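Local coordinates for putative Lipoprotein (Shewanella oneidensis, PDB 3U24) that is a putative lipoprotein of unknown function that binds metal ions and belongs to a family placed in the MA clan of metallopeptidases, at residues Asn178-Leu190 / Lys207-Ile221. Numbering follows the deposited sequence.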
ATOM      1  N   ASN A 178     -17.038   5.894  11.258  1.00 25.67           N
ATOM      2  CA  ASN A 178     -18.417   5.423  11.422  1.00 26.11           C
ATOM      3  C   ASN A 178     -19.417   6.518  11.163  1.00 27.13           C
ATOM      4  O   ASN A 178     -20.530   6.224  10.724  1.00 26.39           O
ATOM      5  CB  ASN A 178     -18.680   4.770  12.780  1.00 25.66           C
ATOM      6  CG  ASN A 178     -18.232   3.337  12.821  1.00 25.52           C
ATOM      7  OD1 ASN A 178     -18.953   2.436  12.328  1.00 25.81           O
ATOM      8  ND2 ASN A 178     -17.032   3.098  13.373  1.00 23.42           N
ATOM      9  N   GLN A 179     -19.021   7.769  11.390  1.00 29.71           N
ATOM     10  CA  GLN A 179     -19.845   8.934  10.953  1.00 32.77           C
ATOM     11  C   GLN A 179     -19.986   8.935   9.445  1.00 30.87           C
ATOM     12  O   GLN A 179     -21.017   9.272   8.940  1.00 31.86           O
ATOM     13  CB  GLN A 179     -19.265  10.279  11.407  1.00 35.73           C
ATOM     14  CG  GLN A 179     -19.572  10.575  12.858  1.00 40.23           C
ATOM     15  CD  GLN A 179     -18.812  11.786  13.457  1.00 47.22           C
ATOM     16  OE1 GLN A 179     -17.752  12.242  12.935  1.00 48.05           O
ATOM     17  NE2 GLN A 179     -19.355  12.307  14.576  1.00 45.01           N
ATOM     18  N   GLY A 180     -18.937   8.545   8.737  1.00 30.62           N
ATOM     19  CA  GLY A 180     -18.972   8.431   7.280  1.00 29.68           C
ATOM     20  C   GLY A 180     -19.899   7.334   6.796  1.00 30.05           C
ATOM     21  O   GLY A 180     -20.271   7.317   5.625  1.00 30.33           O
ATOM     22  N   ALA A 181     -20.316   6.420   7.679  1.00 29.89           N
ATOM     23  CA  ALA A 181     -21.285   5.391   7.267  1.00 29.49           C
ATOM     24  C   ALA A 181     -22.558   6.027   6.651  1.00 29.94           C
ATOM     25  O   ALA A 181     -23.167   5.425   5.760  1.00 28.74           O
ATOM     26  CB  ALA A 181     -21.647   4.447   8.404  1.00 28.20           C
ATOM     27  N   PHE A 182     -22.925   7.238   7.088  1.00 29.66           N
ATOM     28  CA  PHE A 182     -24.107   7.908   6.557  1.00 30.85           C
ATOM     29  C   PHE A 182     -23.987   8.463   5.156  1.00 31.45           C
ATOM     30  O   PHE A 182     -24.979   8.839   4.578  1.00 34.29           O
ATOM     31  CB  PHE A 182     -24.637   8.953   7.532  1.00 31.66           C
ATOM     32  CG  PHE A 182     -25.215   8.329   8.759  1.00 32.49           C
ATOM     33  CD1 PHE A 182     -26.384   7.588   8.673  1.00 33.23           C
ATOM     34  CD2 PHE A 182     -24.527   8.362   9.964  1.00 33.07           C
ATOM     35  CE1 PHE A 182     -26.907   6.956   9.799  1.00 35.15           C
ATOM     36  CE2 PHE A 182     -25.045   7.759  11.085  1.00 34.37           C
ATOM     37  CZ  PHE A 182     -26.225   7.030  11.009  1.00 34.57           C
ATOM     38  N   SER A 183     -22.800   8.474   4.578  1.00 30.74           N
ATOM     39  CA  SER A 183     -22.721   8.777   3.165  1.00 31.49           C
ATOM     40  C   SER A 183     -23.075   7.514   2.314  1.00 29.62           C
ATOM     41  O   SER A 183     -23.234   7.602   1.110  1.00 28.21           O
ATOM     42  CB  SER A 183     -21.353   9.321   2.838  1.00 31.67           C
ATOM     43  OG  SER A 183     -20.458   8.260   2.868  1.00 34.24           O
ATOM     44  N   VAL A 184     -23.196   6.359   2.965  1.00 28.06           N
ATOM     45  CA  VAL A 184     -23.641   5.119   2.336  1.00 26.28           C
ATOM     46  C   VAL A 184     -25.103   4.895   2.731  1.00 26.83           C
ATOM     47  O   VAL A 184     -25.961   4.709   1.865  1.00 27.29           O
ATOM     48  CB  VAL A 184     -22.753   3.933   2.794  1.00 26.08           C
ATOM     49  CG1 VAL A 184     -23.268   2.601   2.246  1.00 25.46           C
ATOM     50  CG2 VAL A 184     -21.286   4.166   2.402  1.00 24.29           C
ATOM     51  N   PHE A 185     -25.400   4.945   4.035  1.00 26.20           N
ATOM     52  CA  PHE A 185     -26.769   4.834   4.529  1.00 27.05           C
ATOM     53  C   PHE A 185     -27.471   6.195   4.434  1.00 29.07           C
ATOM     54  O   PHE A 185     -27.755   6.835   5.447  1.00 27.97           O
ATOM     55  CB  PHE A 185     -26.831   4.223   5.944  1.00 26.63           C
ATOM     56  CG  PHE A 185     -26.347   2.801   5.990  1.00 26.56           C
ATOM     57  CD1 PHE A 185     -27.183   1.765   5.618  1.00 28.03           C
ATOM     58  CD2 PHE A 185     -25.032   2.495   6.297  1.00 26.55           C
ATOM     59  CE1 PHE A 185     -26.724   0.438   5.609  1.00 28.74           C
ATOM     60  CE2 PHE A 185     -24.565   1.185   6.268  1.00 26.50           C
ATOM     61  CZ  PHE A 185     -25.405   0.154   5.918  1.00 26.25           C
ATOM     62  N   SER A 186     -27.762   6.587   3.181  1.00 29.51           N
ATOM     63  CA  SER A 186     -28.193   7.935   2.812  1.00 30.07           C
ATOM     64  C   SER A 186     -29.607   8.013   2.227  1.00 31.40           C
ATOM     65  O   SER A 186     -30.214   7.000   1.793  1.00 30.26           O
ATOM     66  CB  SER A 186     -27.241   8.451   1.740  1.00 29.60           C
ATOM     67  OG  SER A 186     -27.447   7.722   0.520  1.00 29.84           O
ATOM     68  N   ASP A 187     -30.102   9.246   2.152  1.00 33.85           N
ATOM     69  CA  ASP A 187     -31.360   9.567   1.437  1.00 35.55           C
ATOM     70  C   ASP A 187     -31.302   9.051  -0.002  1.00 33.32           C
ATOM     71  O   ASP A 187     -32.306   8.550  -0.512  1.00 32.26           O
ATOM     72  CB  ASP A 187     -31.633  11.089   1.409  1.00 39.50           C
ATOM     73  CG  ASP A 187     -32.417  11.605   2.637  1.00 45.79           C
ATOM     74  OD1 ASP A 187     -33.004  10.803   3.418  1.00 50.56           O
ATOM     75  OD2 ASP A 187     -32.474  12.855   2.810  1.00 52.47           O
ATOM     76  N   ASP A 188     -30.147   9.195  -0.647  1.00 30.69           N
ATOM     77  CA  ASP A 188     -29.939   8.667  -1.986  1.00 31.20           C
ATOM     78  C   ASP A 188     -30.103   7.121  -2.100  1.00 28.33           C
ATOM     79  O   ASP A 188     -30.688   6.627  -3.061  1.00 26.72           O
ATOM     80  CB  ASP A 188     -28.578   9.105  -2.521  1.00 33.66           C
ATOM     81  CG  ASP A 188     -28.511  10.623  -2.855  1.00 39.23           C
ATOM     82  OD1 ASP A 188     -29.562  11.347  -2.930  1.00 41.10           O
ATOM     83  OD2 ASP A 188     -27.357  11.108  -3.040  1.00 46.11           O
ATOM     84  N   LEU A 189     -29.646   6.365  -1.105  1.00 25.78           N
ATOM     85  CA  LEU A 189     -29.870   4.921  -1.122  1.00 24.80           C
ATOM     86  C   LEU A 189     -31.375   4.633  -0.976  1.00 24.71           C
ATOM     87  O   LEU A 189     -31.931   3.791  -1.679  1.00 24.16           O
ATOM     88  CB  LEU A 189     -29.057   4.234  -0.031  1.00 24.07           C
ATOM     89  CG  LEU A 189     -29.248   2.736   0.181  1.00 24.20           C
ATOM     90  CD1 LEU A 189     -28.803   1.963  -1.072  1.00 22.67           C
ATOM     91  CD2 LEU A 189     -28.502   2.306   1.451  1.00 22.91           C
ATOM     92  N   LEU A 190     -32.051   5.370  -0.113  1.00 24.73           N
ATOM     93  CA  LEU A 190     -33.495   5.182   0.021  1.00 25.66           C
ATOM     94  C   LEU A 190     -34.264   5.448  -1.292  1.00 26.17           C
ATOM     95  O   LEU A 190     -35.204   4.709  -1.624  1.00 25.82           O
ATOM     96  CB  LEU A 190     -34.072   6.014   1.147  1.00 25.54           C
ATOM     97  CG  LEU A 190     -33.578   5.657   2.547  1.00 25.90           C
ATOM     98  CD1 LEU A 190     -34.163   6.669   3.554  1.00 26.45           C
ATOM     99  CD2 LEU A 190     -33.978   4.227   2.898  1.00 25.48           C
ATOM    100  N   LYS A 207     -37.000  -0.386   4.513  1.00 28.78           N
ATOM    101  CA  LYS A 207     -37.137   0.813   5.334  1.00 31.92           C
ATOM    102  C   LYS A 207     -37.048   0.464   6.843  1.00 31.03           C
ATOM    103  O   LYS A 207     -36.321   1.107   7.616  1.00 28.76           O
ATOM    104  CB  LYS A 207     -38.453   1.539   5.007  1.00 34.42           C
ATOM    105  CG  LYS A 207     -38.652   2.869   5.715  1.00 37.89           C
ATOM    106  CD  LYS A 207     -37.449   3.856   5.567  1.00 39.98           C
ATOM    107  CE  LYS A 207     -37.659   5.226   6.254  1.00 41.75           C
ATOM    108  NZ  LYS A 207     -36.361   5.954   6.510  1.00 42.20           N
ATOM    109  N   THR A 208     -37.796  -0.563   7.233  1.00 30.56           N
ATOM    110  CA  THR A 208     -37.749  -1.070   8.590  1.00 29.89           C
ATOM    111  C   THR A 208     -36.277  -1.392   8.944  1.00 28.98           C
ATOM    112  O   THR A 208     -35.755  -0.907   9.940  1.00 29.86           O
ATOM    113  CB  THR A 208     -38.661  -2.318   8.728  1.00 30.30           C
ATOM    114  OG1 THR A 208     -40.028  -1.962   8.399  1.00 31.82           O
ATOM    115  CG2 THR A 208     -38.576  -2.947  10.158  1.00 29.43           C
ATOM    116  N   ARG A 209     -35.587  -2.182   8.131  1.00 28.04           N
ATOM    117  CA  ARG A 209     -34.210  -2.530   8.484  1.00 27.53           C
ATOM    118  C   ARG A 209     -33.282  -1.331   8.491  1.00 26.49           C
ATOM    119  O   ARG A 209     -32.364  -1.289   9.300  1.00 25.91           O
ATOM    120  CB  ARG A 209     -33.655  -3.597   7.567  1.00 27.10           C
ATOM    121  CG  ARG A 209     -34.195  -4.949   7.891  1.00 27.71           C
ATOM    122  CD  ARG A 209     -33.401  -6.046   7.201  1.00 27.68           C
ATOM    123  NE  ARG A 209     -34.056  -7.294   7.493  1.00 28.00           N
ATOM    124  CZ  ARG A 209     -34.067  -8.353   6.704  1.00 29.29           C
ATOM    125  NH1 ARG A 209     -33.417  -8.366   5.528  1.00 29.32           N
ATOM    126  NH2 ARG A 209     -34.745  -9.435   7.097  1.00 29.56           N
ATOM    127  N   PHE A 210     -33.544  -0.355   7.629  1.00 27.02           N
ATOM    128  CA  PHE A 210     -32.665   0.823   7.492  1.00 27.76           C
ATOM    129  C   PHE A 210     -32.789   1.714   8.725  1.00 29.21           C
ATOM    130  O   PHE A 210     -31.807   2.318   9.176  1.00 28.84           O
ATOM    131  CB  PHE A 210     -33.033   1.571   6.237  1.00 27.97           C
ATOM    132  CG  PHE A 210     -32.267   2.850   5.997  1.00 28.28           C
ATOM    133  CD1 PHE A 210     -32.629   4.018   6.605  1.00 28.63           C
ATOM    134  CD2 PHE A 210     -31.243   2.894   5.053  1.00 28.39           C
ATOM    135  CE1 PHE A 210     -31.941   5.206   6.345  1.00 29.12           C
ATOM    136  CE2 PHE A 210     -30.568   4.080   4.776  1.00 28.24           C
ATOM    137  CZ  PHE A 210     -30.917   5.239   5.437  1.00 28.49           C
ATOM    138  N   ASP A 211     -34.000   1.818   9.257  1.00 30.39           N
ATOM    139  CA  ASP A 211     -34.212   2.613  10.445  1.00 31.01           C
ATOM    140  C   ASP A 211     -33.558   1.886  11.626  1.00 29.64           C
ATOM    141  O   ASP A 211     -32.877   2.492  12.446  1.00 28.23           O
ATOM    142  CB  ASP A 211     -35.701   2.772  10.741  1.00 33.46           C
ATOM    143  CG  ASP A 211     -36.440   3.622   9.716  1.00 35.86           C
ATOM    144  OD1 ASP A 211     -35.826   4.427   8.960  1.00 35.33           O
ATOM    145  OD2 ASP A 211     -37.688   3.462   9.697  1.00 38.92           O
ATOM    146  N   ILE A 212     -33.764   0.583  11.730  1.00 28.81           N
ATOM    147  CA  ILE A 212     -33.057  -0.152  12.793  1.00 28.92           C
ATOM    148  C   ILE A 212     -31.520   0.026  12.644  1.00 28.25           C
ATOM    149  O   ILE A 212     -30.826   0.250  13.631  1.00 27.64           O
ATOM    150  CB  ILE A 212     -33.441  -1.628  12.816  1.00 28.67           C
ATOM    151  CG1 ILE A 212     -34.887  -1.786  13.292  1.00 29.22           C
ATOM    152  CG2 ILE A 212     -32.517  -2.442  13.716  1.00 28.09           C
ATOM    153  CD1 ILE A 212     -35.437  -3.176  12.996  1.00 28.52           C
ATOM    154  N   ALA A 213     -31.008  -0.030  11.412  1.00 27.37           N
ATOM    155  CA  ALA A 213     -29.555   0.074  11.197  1.00 27.45           C
ATOM    156  C   ALA A 213     -29.017   1.440  11.587  1.00 27.16           C
ATOM    157  O   ALA A 213     -28.003   1.505  12.257  1.00 25.98           O
ATOM    158  CB  ALA A 213     -29.165  -0.249   9.749  1.00 25.80           C
ATOM    159  N   SER A 214     -29.690   2.495  11.113  1.00 27.65           N
ATOM    160  CA  SER A 214     -29.344   3.880  11.411  1.00 29.79           C
ATOM    161  C   SER A 214     -29.308   4.171  12.907  1.00 29.99           C
ATOM    162  O   SER A 214     -28.423   4.832  13.392  1.00 28.71           O
ATOM    163  CB  SER A 214     -30.359   4.830  10.771  1.00 30.85           C
ATOM    164  OG  SER A 214     -30.297   4.653   9.365  1.00 33.43           O
ATOM    165  N   LYS A 215     -30.324   3.715  13.606  1.00 32.10           N
ATOM    166  CA  LYS A 215     -30.362   3.801  15.056  1.00 33.88           C
ATOM    167  C   LYS A 215     -29.118   3.122  15.695  1.00 31.52           C
ATOM    168  O   LYS A 215     -28.467   3.715  16.525  1.00 29.82           O
ATOM    169  CB  LYS A 215     -31.651   3.162  15.550  1.00 37.86           C
ATOM    170  CG  LYS A 215     -31.836   3.113  17.055  1.00 46.20           C
ATOM    171  CD  LYS A 215     -33.123   2.358  17.451  1.00 51.44           C
ATOM    172  CE  LYS A 215     -33.432   2.496  18.941  1.00 54.21           C
ATOM    173  NZ  LYS A 215     -33.583   3.948  19.291  1.00 54.77           N
ATOM    174  N   ALA A 216     -28.801   1.897  15.277  1.00 28.45           N
ATOM    175  CA  ALA A 216     -27.676   1.173  15.825  1.00 27.79           C
ATOM    176  C   ALA A 216     -26.340   1.880  15.548  1.00 25.91           C
ATOM    177  O   ALA A 216     -25.471   1.882  16.390  1.00 23.87           O
ATOM    178  CB  ALA A 216     -27.634  -0.265  15.297  1.00 26.87           C
ATOM    179  N   ILE A 217     -26.191   2.454  14.359  1.00 25.23           N
ATOM    180  CA  ILE A 217     -24.943   3.115  14.003  1.00 24.59           C
ATOM    181  C   ILE A 217     -24.826   4.356  14.866  1.00 25.09           C
ATOM    182  O   ILE A 217     -23.810   4.519  15.488  1.00 24.99           O
ATOM    183  CB  ILE A 217     -24.822   3.437  12.507  1.00 24.34           C
ATOM    184  CG1 ILE A 217     -24.789   2.128  11.693  1.00 24.24           C
ATOM    185  CG2 ILE A 217     -23.569   4.280  12.225  1.00 23.59           C
ATOM    186  CD1 ILE A 217     -24.942   2.274  10.207  1.00 23.66           C
ATOM    187  N   ASN A 218     -25.890   5.164  14.958  1.00 25.82           N
ATOM    188  CA  ASN A 218     -25.869   6.346  15.775  1.00 27.08           C
ATOM    189  C   ASN A 218     -25.613   6.046  17.243  1.00 27.36           C
ATOM    190  O   ASN A 218     -24.867   6.769  17.871  1.00 26.65           O
ATOM    191  CB  ASN A 218     -27.146   7.157  15.634  1.00 29.05           C
ATOM    192  CG  ASN A 218     -27.163   8.019  14.383  1.00 31.58           C
ATOM    193  OD1 ASN A 218     -28.203   8.113  13.715  1.00 34.99           O
ATOM    194  ND2 ASN A 218     -26.035   8.672  14.065  1.00 31.17           N
ATOM    195  N   GLU A 219     -26.217   4.993  17.788  1.00 27.53           N
ATOM    196  CA  GLU A 219     -25.949   4.606  19.176  1.00 28.92           C
ATOM    197  C   GLU A 219     -24.509   4.140  19.349  1.00 25.93           C
ATOM    198  O   GLU A 219     -23.892   4.430  20.328  1.00 24.85           O
ATOM    199  CB  GLU A 219     -26.928   3.529  19.690  1.00 32.24           C
ATOM    200  CG  GLU A 219     -28.354   4.068  19.845  1.00 37.89           C
ATOM    201  CD  GLU A 219     -29.404   2.983  20.135  1.00 44.18           C
ATOM    202  OE1 GLU A 219     -29.099   1.762  20.014  1.00 44.92           O
ATOM    203  OE2 GLU A 219     -30.549   3.379  20.491  1.00 50.93           O
ATOM    204  N   HIS A 220     -23.968   3.437  18.378  1.00 24.09           N
ATOM    205  CA  HIS A 220     -22.552   3.082  18.462  1.00 23.19           C
ATOM    206  C   HIS A 220     -21.644   4.304  18.428  1.00 22.76           C
ATOM    207  O   HIS A 220     -20.674   4.368  19.156  1.00 21.85           O
ATOM    208  CB  HIS A 220     -22.178   2.084  17.409  1.00 21.58           C
ATOM    209  CG  HIS A 220     -20.766   1.571  17.540  1.00 20.84           C
ATOM    210  ND1 HIS A 220     -20.404   0.653  18.464  1.00 20.59           N
ATOM    211  CD2 HIS A 220     -19.635   1.865  16.816  1.00 19.79           C
ATOM    212  CE1 HIS A 220     -19.098   0.409  18.337  1.00 20.17           C
ATOM    213  NE2 HIS A 220     -18.634   1.140  17.327  1.00 19.78           N
ATOM    214  N   ILE A 221     -21.966   5.278  17.600  1.00 23.11           N
ATOM    215  CA  ILE A 221     -21.161   6.510  17.545  1.00 24.39           C
ATOM    216  C   ILE A 221     -21.221   7.249  18.886  1.00 25.15           C
ATOM    217  O   ILE A 221     -20.190   7.760  19.328  1.00 24.96           O
ATOM    218  CB  ILE A 221     -21.619   7.432  16.438  1.00 24.92           C
ATOM    219  CG1 ILE A 221     -21.247   6.773  15.091  1.00 24.45           C
ATOM    220  CG2 ILE A 221     -21.039   8.858  16.620  1.00 24.53           C
ATOM    221  CD1 ILE A 221     -22.116   7.258  13.934  1.00 24.74           C
TER
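L190 lays its CD2 methyl over one face of the F210 ring, a CH-pi contact 3.7 Å from the ring centroid and 9° off the normal. F210 holds CG anti to its backbone N (chi1 177°), which carries the ring across to the turn at F185. There its edge atom CE2 lies 3.9 Å from F185 CB, and L189 CD2 also comes in at the edge. F185 turns its own ring to I217, with CD2 3.9 Å from I217 CD1. F127 meets F185 edge-to-face and I152 adds to this buried side. With an alanine at F210, a gap would probably open between L190 and F185, and the L190 CD2 methyl would lose its ring. Helices 168-179 and 187-195, joined by a short non-regular link, pack along helix 200-234 of this mainly helical chain. F185 centres an inverse gamma turn, and S186 N-caps the next helix through L189 N to S186 OG, 3.1 Å. The outer side is more polar and solvent-exposed. F182 sets its ring against the exposed N218 amide, CE2 to ND2 3.3 Å, with the planes 22° apart. Beside L190, exposed K207 bends at chi2. Its NZ forms a salt bridge within its own helix with D211 OD1, 2.9 Å, on the syn lone pair. L190 CD1 touches K207 NZ.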